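Local coordinates for carbohydrate esterase family 2 (CE2) (Chaetomium olivicolor, PDB 4XVH), which probably removes acetyl groups from xylan or related plant polysaccharides, joining an SGNH-type esterase domain to a jelly-roll beta-sandwich domain, at residues A[249-255]-A[288-294]; A[130-134]-A[301-305]; A[148-152]-A[319-324]. All coordinates share one frame; numbering follows the deposited sequence.

Contact 1: A[249-255]-A[288-294]; sequences AHFFLLN and KAHFVDW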
loop_
_atom_site.group_PDB
_atom_site.type_symbol
_atom_site.label_atom_id
_atom_site.label_comp_id
_atom_site.label_asym_id
_atom_site.label_seq_id
_atom_site.Cartn_x
_atom_site.Cartn_y
_atom_site.Cartn_z
ATOM N N ALA A 249 12.735 -13.738 3.093
ATOM C CA ALA A 249 11.390 -13.467 2.567
ATOM C C ALA A 249 11.197 -14.071 1.186
ATOM O O ALA A 249 12.156 -14.150 0.408
ATOM C CB ALA A 249 11.134 -11.958 2.496
ATOM N N HIS A 250 9.963 -14.468 0.866
ATOM C CA HIS A 250 9.612 -14.757 -0.518
ATOM C C HIS A 250 9.122 -13.483 -1.199
ATOM O O HIS A 250 8.467 -12.646 -0.567
ATOM C CB HIS A 250 8.547 -15.846 -0.607
ATOM C CG HIS A 250 9.091 -17.215 -0.336
ATOM N ND1 HIS A 250 9.088 -18.219 -1.277
ATOM C CD2 HIS A 250 9.680 -17.736 0.767
ATOM C CE1 HIS A 250 9.663 -19.300 -0.772
ATOM N NE2 HIS A 250 10.012 -19.039 0.474
ATOM N N PHE A 251 9.440 -13.340 -2.486
ATOM C CA PHE A 251 9.065 -12.131 -3.215
ATOM C C PHE A 251 8.032 -12.452 -4.295
ATOM O O PHE A 251 8.169 -13.454 -5.034
ATOM C CB PHE A 251 10.326 -11.475 -3.823
ATOM C CG PHE A 251 11.230 -10.868 -2.781
ATOM C CD1 PHE A 251 12.019 -11.685 -1.983
ATOM C CD2 PHE A 251 11.215 -9.492 -2.551
ATOM C CE1 PHE A 251 12.836 -11.158 -1.008
ATOM C CE2 PHE A 251 12.012 -8.933 -1.581
ATOM C CZ PHE A 251 12.826 -9.769 -0.787
ATOM N N PHE A 252 7.021 -11.592 -4.390
ATOM C CA PHE A 252 5.901 -11.758 -5.302
ATOM C C PHE A 252 5.852 -10.557 -6.234
ATOM O O PHE A 252 5.487 -9.442 -5.828
ATOM C CB PHE A 252 4.606 -11.954 -4.495
ATOM C CG PHE A 252 4.661 -13.208 -3.657
ATOM C CD1 PHE A 252 5.256 -13.183 -2.393
ATOM C CD2 PHE A 252 4.286 -14.437 -4.190
ATOM C CE1 PHE A 252 5.403 -14.345 -1.637
ATOM C CE2 PHE A 252 4.430 -15.630 -3.406
ATOM C CZ PHE A 252 4.980 -15.559 -2.136
ATOM N N LEU A 253 6.244 -10.803 -7.482
ATOM C CA LEU A 253 6.411 -9.764 -8.497
ATOM C C LEU A 253 5.249 -9.780 -9.482
ATOM O O LEU A 253 5.034 -10.757 -10.203
ATOM C CB LEU A 253 7.743 -9.960 -9.236
ATOM C CG LEU A 253 8.979 -10.177 -8.350
ATOM C CD1 LEU A 253 10.291 -10.197 -9.175
ATOM C CD2 LEU A 253 9.115 -9.159 -7.237
ATOM N N LEU A 254 4.482 -8.708 -9.498
ATOM C CA LEU A 254 3.254 -8.674 -10.295
ATOM C C LEU A 254 3.394 -7.817 -11.540
ATOM O O LEU A 254 4.048 -6.784 -11.519
ATOM C CB LEU A 254 2.077 -8.116 -9.478
ATOM C CG LEU A 254 1.349 -8.998 -8.458
ATOM C CD1 LEU A 254 2.226 -9.349 -7.254
ATOM C CD2 LEU A 254 0.026 -8.275 -8.010
ATOM N N ASN A 255 2.729 -8.223 -12.614
ATOM C CA ASN A 255 2.609 -7.357 -13.751
ATOM C C ASN A 255 1.349 -6.485 -13.568
ATOM O O ASN A 255 0.603 -6.607 -12.576
ATOM C CB ASN A 255 2.570 -8.176 -15.050
ATOM C CG ASN A 255 1.500 -9.230 -15.031
ATOM O OD1 ASN A 255 0.664 -9.233 -14.146
ATOM N ND2 ASN A 255 1.517 -10.133 -16.020
ATOM N N LYS A 288 13.000 -18.207 -4.208
ATOM C CA LYS A 288 12.171 -17.409 -3.306
ATOM C C LYS A 288 11.485 -16.239 -4.023
ATOM O O LYS A 288 10.779 -15.457 -3.402
ATOM C CB LYS A 288 13.001 -16.900 -2.134
ATOM C CG LYS A 288 13.332 -18.020 -1.137
ATOM C CD LYS A 288 14.167 -17.519 -0.001
ATOM C CE LYS A 288 14.918 -18.670 0.687
ATOM N NZ LYS A 288 13.966 -19.606 1.335
ATOM N N ALA A 289 11.688 -16.137 -5.333
ATOM C CA ALA A 289 10.976 -15.152 -6.152
ATOM C C ALA A 289 9.854 -15.834 -6.911
ATOM O O ALA A 289 10.013 -16.965 -7.372
ATOM C CB ALA A 289 11.917 -14.474 -7.123
ATOM N N HIS A 290 8.746 -15.129 -7.092
ATOM C CA HIS A 290 7.561 -15.711 -7.705
ATOM C C HIS A 290 6.878 -14.692 -8.580
ATOM O O HIS A 290 6.631 -13.561 -8.126
ATOM C CB HIS A 290 6.580 -16.186 -6.625
ATOM C CG HIS A 290 7.208 -17.065 -5.593
ATOM N ND1 HIS A 290 7.268 -18.437 -5.726
ATOM C CD2 HIS A 290 7.815 -16.770 -4.421
ATOM C CE1 HIS A 290 7.903 -18.950 -4.682
ATOM N NE2 HIS A 290 8.225 -17.959 -3.866
ATOM N N PHE A 291 6.516 -15.095 -9.801
ATOM C CA PHE A 291 5.711 -14.217 -10.668
ATOM C C PHE A 291 4.233 -14.402 -10.400
ATOM O O PHE A 291 3.740 -15.531 -10.280
ATOM C CB PHE A 291 5.996 -14.484 -12.160
ATOM C CG PHE A 291 4.901 -13.982 -13.093
ATOM C CD1 PHE A 291 4.736 -12.631 -13.328
ATOM C CD2 PHE A 291 4.036 -14.886 -13.743
ATOM C CE1 PHE A 291 3.709 -12.172 -14.193
ATOM C CE2 PHE A 291 3.043 -14.437 -14.614
ATOM C CZ PHE A 291 2.890 -13.087 -14.836
ATOM N N VAL A 292 3.510 -13.296 -10.276
ATOM C CA VAL A 292 2.080 -13.395 -10.033
ATOM C C VAL A 292 1.393 -12.567 -11.126
ATOM O O VAL A 292 1.630 -11.365 -11.255
ATOM C CB VAL A 292 1.694 -12.890 -8.594
ATOM C CG1 VAL A 292 0.160 -12.876 -8.423
ATOM C CG2 VAL A 292 2.384 -13.740 -7.510
ATOM N N ASP A 293 0.555 -13.214 -11.932
ATOM C CA ASP A 293 -0.104 -12.523 -13.036
ATOM C C ASP A 293 -1.284 -11.694 -12.565
ATOM O O ASP A 293 -1.991 -12.097 -11.654
ATOM C CB ASP A 293 -0.573 -13.534 -14.084
ATOM C CG ASP A 293 -1.123 -12.878 -15.310
ATOM O OD1 ASP A 293 -0.468 -11.964 -15.881
ATOM O OD2 ASP A 293 -2.228 -13.289 -15.712
ATOM N N TRP A 294 -1.470 -10.529 -13.181
ATOM C CA TRP A 294 -2.666 -9.732 -13.000
ATOM C C TRP A 294 -3.177 -9.382 -14.401
ATOM O O TRP A 294 -2.647 -8.497 -15.078
ATOM C CB TRP A 294 -2.387 -8.469 -12.160
ATOM C CG TRP A 294 -3.627 -7.795 -11.626
ATOM C CD1 TRP A 294 -4.918 -8.003 -12.029
ATOM C CD2 TRP A 294 -3.686 -6.819 -10.562
ATOM N NE1 TRP A 294 -5.785 -7.213 -11.275
ATOM C CE2 TRP A 294 -5.052 -6.480 -10.374
ATOM C CE3 TRP A 294 -2.713 -6.207 -9.750
ATOM C CZ2 TRP A 294 -5.480 -5.548 -9.402
ATOM C CZ3 TRP A 294 -3.132 -5.279 -8.783
ATOM C CH2 TRP A 294 -4.513 -4.963 -8.625
#

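Contact 2: A[130-134]-A[301-305]; sequences PCTNT and VGCDY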
loop_
_atom_site.group_PDB
_atom_site.type_symbol
_atom_site.label_atom_id
_atom_site.label_comp_id
_atom_site.label_asym_id
_atom_site.label_seq_id
_atom_site.Cartn_x
_atom_site.Cartn_y
_atom_site.Cartn_z
ATOM N N PRO A 130 -16.205 8.583 -15.032
ATOM C CA PRO A 130 -15.002 9.409 -14.886
ATOM C C PRO A 130 -15.046 10.209 -13.582
ATOM O O PRO A 130 -16.132 10.658 -13.212
ATOM C CB PRO A 130 -15.068 10.340 -16.108
ATOM C CG PRO A 130 -16.520 10.497 -16.349
ATOM C CD PRO A 130 -17.139 9.156 -16.016
ATOM N N CYS A 131 -13.910 10.386 -12.913
ATOM C CA CYS A 131 -13.881 11.132 -11.660
ATOM C C CYS A 131 -12.484 11.666 -11.383
ATOM O O CYS A 131 -11.487 11.105 -11.859
ATOM C CB CYS A 131 -14.359 10.260 -10.485
ATOM S SG CYS A 131 -13.514 8.620 -10.375
ATOM N N THR A 132 -12.415 12.767 -10.634
ATOM C CA THR A 132 -11.132 13.267 -10.141
ATOM C C THR A 132 -10.753 12.577 -8.835
ATOM O O THR A 132 -11.542 12.527 -7.890
ATOM C CB THR A 132 -11.177 14.797 -9.948
ATOM O OG1 THR A 132 -11.340 15.404 -11.235
ATOM C CG2 THR A 132 -9.898 15.294 -9.324
ATOM N N ASN A 133 -9.559 12.006 -8.800
ATOM C CA ASN A 133 -9.094 11.330 -7.594
ATOM C C ASN A 133 -9.013 12.313 -6.448
ATOM O O ASN A 133 -8.674 13.484 -6.654
ATOM C CB ASN A 133 -7.725 10.694 -7.801
ATOM C CG ASN A 133 -7.329 9.790 -6.639
ATOM O OD1 ASN A 133 -8.100 8.903 -6.228
ATOM N ND2 ASN A 133 -6.131 10.002 -6.106
ATOM N N THR A 134 -9.335 11.846 -5.250
ATOM C CA THR A 134 -9.206 12.653 -4.038
ATOM C C THR A 134 -8.701 11.716 -2.955
ATOM O O THR A 134 -8.798 10.497 -3.122
ATOM C CB THR A 134 -10.529 13.236 -3.568
ATOM O OG1 THR A 134 -11.403 12.147 -3.214
ATOM C CG2 THR A 134 -11.203 14.109 -4.658
ATOM N N VAL A 301 -13.868 0.738 -14.371
ATOM C CA VAL A 301 -12.684 1.244 -13.702
ATOM C C VAL A 301 -13.033 2.386 -12.742
ATOM O O VAL A 301 -14.142 2.934 -12.806
ATOM C CB VAL A 301 -11.622 1.736 -14.738
ATOM C CG1 VAL A 301 -11.079 0.588 -15.560
ATOM C CG2 VAL A 301 -12.242 2.817 -15.667
ATOM N N GLY A 302 -12.075 2.748 -11.889
ATOM C CA GLY A 302 -12.224 3.890 -11.005
ATOM C C GLY A 302 -11.607 5.119 -11.658
ATOM O O GLY A 302 -11.487 5.159 -12.888
ATOM N N CYS A 303 -11.216 6.113 -10.857
ATOM C CA CYS A 303 -10.744 7.387 -11.434
ATOM C C CYS A 303 -9.507 7.133 -12.277
ATOM O O CYS A 303 -8.607 6.385 -11.861
ATOM C CB CYS A 303 -10.420 8.414 -10.346
ATOM S SG CYS A 303 -11.778 8.637 -9.213
ATOM N N ASP A 304 -9.459 7.775 -13.447
ATOM C CA ASP A 304 -8.254 7.747 -14.293
ATOM C C ASP A 304 -7.864 6.315 -14.650
ATOM O O ASP A 304 -6.679 5.951 -14.637
ATOM C CB ASP A 304 -7.107 8.490 -13.586
ATOM C CG ASP A 304 -7.418 9.980 -13.401
ATOM O OD1 ASP A 304 -7.894 10.596 -14.384
ATOM O OD2 ASP A 304 -7.214 10.522 -12.283
ATOM N N TYR A 305 -8.881 5.505 -14.964
ATOM C CA TYR A 305 -8.696 4.098 -15.358
ATOM C C TYR A 305 -7.991 3.214 -14.337
ATOM O O TYR A 305 -7.391 2.197 -14.718
ATOM C CB TYR A 305 -7.949 4.015 -16.699
ATOM C CG TYR A 305 -8.622 4.865 -17.744
ATOM C CD1 TYR A 305 -9.699 4.379 -18.467
ATOM C CD2 TYR A 305 -8.223 6.178 -17.968
ATOM C CE1 TYR A 305 -10.343 5.172 -19.407
ATOM C CE2 TYR A 305 -8.865 6.968 -18.908
ATOM C CZ TYR A 305 -9.924 6.453 -19.615
ATOM O OH TYR A 305 -10.575 7.229 -20.547
HETATM O O HOH W 1 -11.408 9.645 -14.249
HETATM O O HOH W 2 -7.935 12.702 -11.281
#

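Contact 3: A[148-152]-A[319-324]; sequences AANAL and LAKAIA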
loop_
_atom_site.group_PDB
_atom_site.type_symbol
_atom_site.label_atom_id
_atom_site.label_comp_id
_atom_site.label_asym_id
_atom_site.label_seq_id
_atom_site.Cartn_x
_atom_site.Cartn_y
_atom_site.Cartn_z
ATOM N N ALA A 148 -5.337 -9.496 0.261
ATOM C CA ALA A 148 -4.532 -10.715 0.351
ATOM C C ALA A 148 -3.989 -10.901 1.772
ATOM O O ALA A 148 -4.038 -12.001 2.304
ATOM C CB ALA A 148 -3.360 -10.679 -0.669
ATOM N N ALA A 149 -3.444 -9.841 2.361
ATOM C CA ALA A 149 -2.909 -9.942 3.730
ATOM C C ALA A 149 -4.045 -10.292 4.707
ATOM O O ALA A 149 -3.896 -11.148 5.561
ATOM C CB ALA A 149 -2.224 -8.610 4.124
ATOM N N ASN A 150 -5.189 -9.626 4.573
ATOM C CA ASN A 150 -6.357 -9.980 5.383
ATOM C C ASN A 150 -6.723 -11.470 5.267
ATOM O O ASN A 150 -7.015 -12.127 6.258
ATOM C CB ASN A 150 -7.585 -9.174 4.970
ATOM C CG ASN A 150 -7.478 -7.666 5.294
ATOM O OD1 ASN A 150 -6.617 -7.201 6.067
ATOM N ND2 ASN A 150 -8.394 -6.898 4.704
ATOM N N ALA A 151 -6.776 -11.992 4.040
ATOM C CA ALA A 151 -7.151 -13.401 3.836
ATOM C C ALA A 151 -6.137 -14.352 4.511
ATOM O O ALA A 151 -6.476 -15.461 4.930
ATOM C CB ALA A 151 -7.250 -13.714 2.311
ATOM N N LEU A 152 -4.887 -13.910 4.593
ATOM C CA LEU A 152 -3.832 -14.753 5.186
ATOM C C LEU A 152 -3.686 -14.483 6.688
ATOM O O LEU A 152 -2.832 -15.067 7.344
ATOM C CB LEU A 152 -2.501 -14.491 4.490
ATOM C CG LEU A 152 -2.553 -14.836 2.987
ATOM C CD1 LEU A 152 -1.283 -14.372 2.332
ATOM C CD2 LEU A 152 -2.763 -16.344 2.827
ATOM N N LEU A 319 -3.559 -13.396 -5.275
ATOM C CA LEU A 319 -2.303 -13.176 -4.569
ATOM C C LEU A 319 -2.282 -13.904 -3.231
ATOM O O LEU A 319 -1.256 -14.495 -2.846
ATOM C CB LEU A 319 -2.070 -11.672 -4.387
ATOM C CG LEU A 319 -0.830 -11.289 -3.591
ATOM C CD1 LEU A 319 0.443 -11.833 -4.272
ATOM C CD2 LEU A 319 -0.810 -9.734 -3.387
ATOM N N ALA A 320 -3.408 -13.903 -2.524
ATOM C CA ALA A 320 -3.466 -14.655 -1.281
ATOM C C ALA A 320 -3.107 -16.134 -1.509
ATOM O O ALA A 320 -2.316 -16.724 -0.750
ATOM C CB ALA A 320 -4.846 -14.535 -0.646
ATOM N N LYS A 321 -3.683 -16.748 -2.547
ATOM C CA LYS A 321 -3.393 -18.158 -2.806
ATOM C C LYS A 321 -1.912 -18.377 -3.183
ATOM O O LYS A 321 -1.305 -19.382 -2.819
ATOM C CB LYS A 321 -4.279 -18.713 -3.938
ATOM C CG LYS A 321 -5.785 -18.789 -3.639
ATOM C CD LYS A 321 -6.454 -19.537 -4.780
ATOM C CE LYS A 321 -7.948 -19.348 -4.829
ATOM N NZ LYS A 321 -8.465 -19.794 -6.195
ATOM N N ALA A 322 -1.362 -17.459 -3.961
ATOM C CA ALA A 322 0.019 -17.600 -4.428
ATOM C C ALA A 322 1.009 -17.499 -3.262
ATOM O O ALA A 322 2.006 -18.204 -3.236
ATOM C CB ALA A 322 0.322 -16.549 -5.460
ATOM N N ILE A 323 0.757 -16.577 -2.335
ATOM C CA ILE A 323 1.613 -16.418 -1.176
ATOM C C ILE A 323 1.458 -17.661 -0.313
ATOM O O ILE A 323 2.466 -18.257 0.144
ATOM C CB ILE A 323 1.251 -15.142 -0.363
ATOM C CG1 ILE A 323 1.528 -13.881 -1.208
ATOM C CG2 ILE A 323 1.988 -15.140 0.967
ATOM C CD1 ILE A 323 1.103 -12.541 -0.550
ATOM N N ALA A 324 0.201 -18.061 -0.103
ATOM C CA ALA A 324 -0.082 -19.240 0.723
ATOM C C ALA A 324 0.645 -20.451 0.159
ATOM O O ALA A 324 1.236 -21.235 0.923
ATOM C CB ALA A 324 -1.624 -19.537 0.823
#

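Contact 1: A[249-255]-A[288-294]
Strands 250-254 and 289-292 are the last two strands of the parallel sheet in the esterase domain, and they pair through alternating backbone bonds: Phe-251 N to Lys-288 O (2.7 Å), Leu-253 N to His-290 O, and Val-292 N to Leu-253 O, with a weak one from His-290 N to Phe-251 O. At the start of the ladder the two histidines meet rim to rim, ND1 of His-250 lying 2.7 Å from NE2 of His-290 in a nearly straight hydrogen bond (174°) that either nitrogen could donate. CG of Lys-288 sits over a face of the His-250 ring, 3.9 Å from its centroid, a CH-pi contact. The Phe-252 ring runs beside that of His-290, nearly parallel but slid sidelong; CE2 of Phe-252 lies 3.7 Å from CD2 of His-290, while the Phe-252 edge meets CG2 of Val-292. Further on, Leu-254 CD1 packs on Val-292 CB.

Asn-255 closes the far end. With CG set between the backbone N and the carbonyl carbon (chi1 54°), the amide swings across to Asp-293 and Trp-294: OD1 takes Trp-294 N (2.7 Å) on an in-plane lone pair, and ND2 gives a straight bond to Asp-293 OD1 (2.7 Å), with Thr-275 as a further partner. The amide therefore splices the strand ends where the regular ladder stops. Helix 270-285 connects the strands, making this a classic parallel beta-alpha-beta unit of the SGNH-hydrolase fold.

Contact 2: A[130-134]-A[301-305]
Cys-131 reaches across to Cys-303 and is joined to it by a disulfide. From the backbone of Cys-131, CB comes first and lies 3.3 Å from SG of Cys-303. The next atom, SG, stands between the backbone N and the carbonyl carbon (chi1 51°), which turns it toward the other loop; there it bonds covalently to SG of Cys-303 at 2.1 Å. On the partner's side, Cys-303 CB comes within 3.1 Å of Cys-131 SG and within 3.3 Å of Cys-131 O, so the methylene lies against the carbonyl of its partner as well as the sulfur. The C-S-S-C torsion is -111°, and the bridge pins two irregular loops whose cysteines have their CA atoms 4.9 Å apart.

These loops belong to the catalytic domain of the GDSL-like, SGNH family: 130-134 lies between helices 118-121 and 144-151, and 301-305 leads from strand 289-292 toward helix 309-327. His-306, which follows directly, belongs to the pocket that holds the bound polyether, and Cys-303 O and Asp-304 O each make a weak hydrogen bond with its ND1.

Two waters add polar links beside the sulfurs. One accepts from both Cys-131 N and Asp-304 N, the latter at 2.8 Å, tying backbone to backbone. The second accepts from Asn-133 N (3.0 Å) and donates to Asp-304 OD2 (2.5 Å). That same carboxylate oxygen is also bonded to Tyr-123 OH, which helps fix its direction. The side-chain amide of Asn-133 turns to other partners, ND2 bonding to Tyr-87 OH and to Glu-138 OE2; Tyr-87 is itself a residue of the polyether pocket.

Contact 3: A[148-152]-A[319-324]
Leu-152 pushes its forked end against one side of the helical segment 319-324, and its two methyls divide the work. CD1 lies 3.6 Å from CG2 of Ile-323, the two side chains meeting at a slant. CD2, the other branch, rests against the backbone carbonyl Ala-320 O at 3.6 Å and against the methyl of Ala-324 at 3.9 Å. The leucine is extended past CG, CD1 anti to CA (chi2 172°), which carries CD1 out to the isoleucine while CD2 stays over the turn between Ala-320 and Ala-324.

Before it, in helix 144-151, the contact is built from alanines. Ala-148, one turn back, points its CB into the partner helix, 3.7 Å from Ala-320 N, with the CD2 methyl of Leu-319 beside it at 3.8 Å. Ala-151 CB meets Ala-320 CB at 3.9 Å, so the methyl of Ala-320 rests against both small residues. Short side chains are what let the backbones come so near, Ala-148 and Ala-320 having their CA atoms 4.4 Å apart. Everything that crosses the interface is van der Waals packing; the carbonyl of Ala-320 that Leu-152 covers is already bonded to Ala-324 N within its own helix.

Replacing Leu-152 by an alanine is likely to open a gap beside Ile-323 and leave the flank of Ala-320 and Ala-324 without its apolar cover. Behind the interface lies the parallel sheet: Leu-152 and Ile-323 both reach Ile-112 of strand 111-116, Ile-323 and Leu-319 touch Val-209 of strand 207-211, and Trp-329 touches both Leu-152 and Ile-323, so helices 144-151 and 309-327 pack together over the same face.

How the contacts relate
Contacts 1 and 3 are adjoining layers of one core, their centres 12 Å apart: Phe-252 of strand 250-254 packs against helix 309-327, with CE2 3.5 Å from Ala-322 O and CZ 3.6 Å from Ile-323 CA, and Val-292 CG2 meets Ala-322 CB. Contact 2 stands apart, its centre about 27 Å from each of the others. It is the one near the pocket, the side chain of Asp-304 lying about 6 Å from the bound polyether, against about 12 Å for that of Trp-294 in contact 1. Along the chain contact 1 is nested within the loops closed by contacts 2 and 3, and strand 289-292, loop 301-305 and helix 309-327 succeed one another, linking sheet, pocket and helix layer.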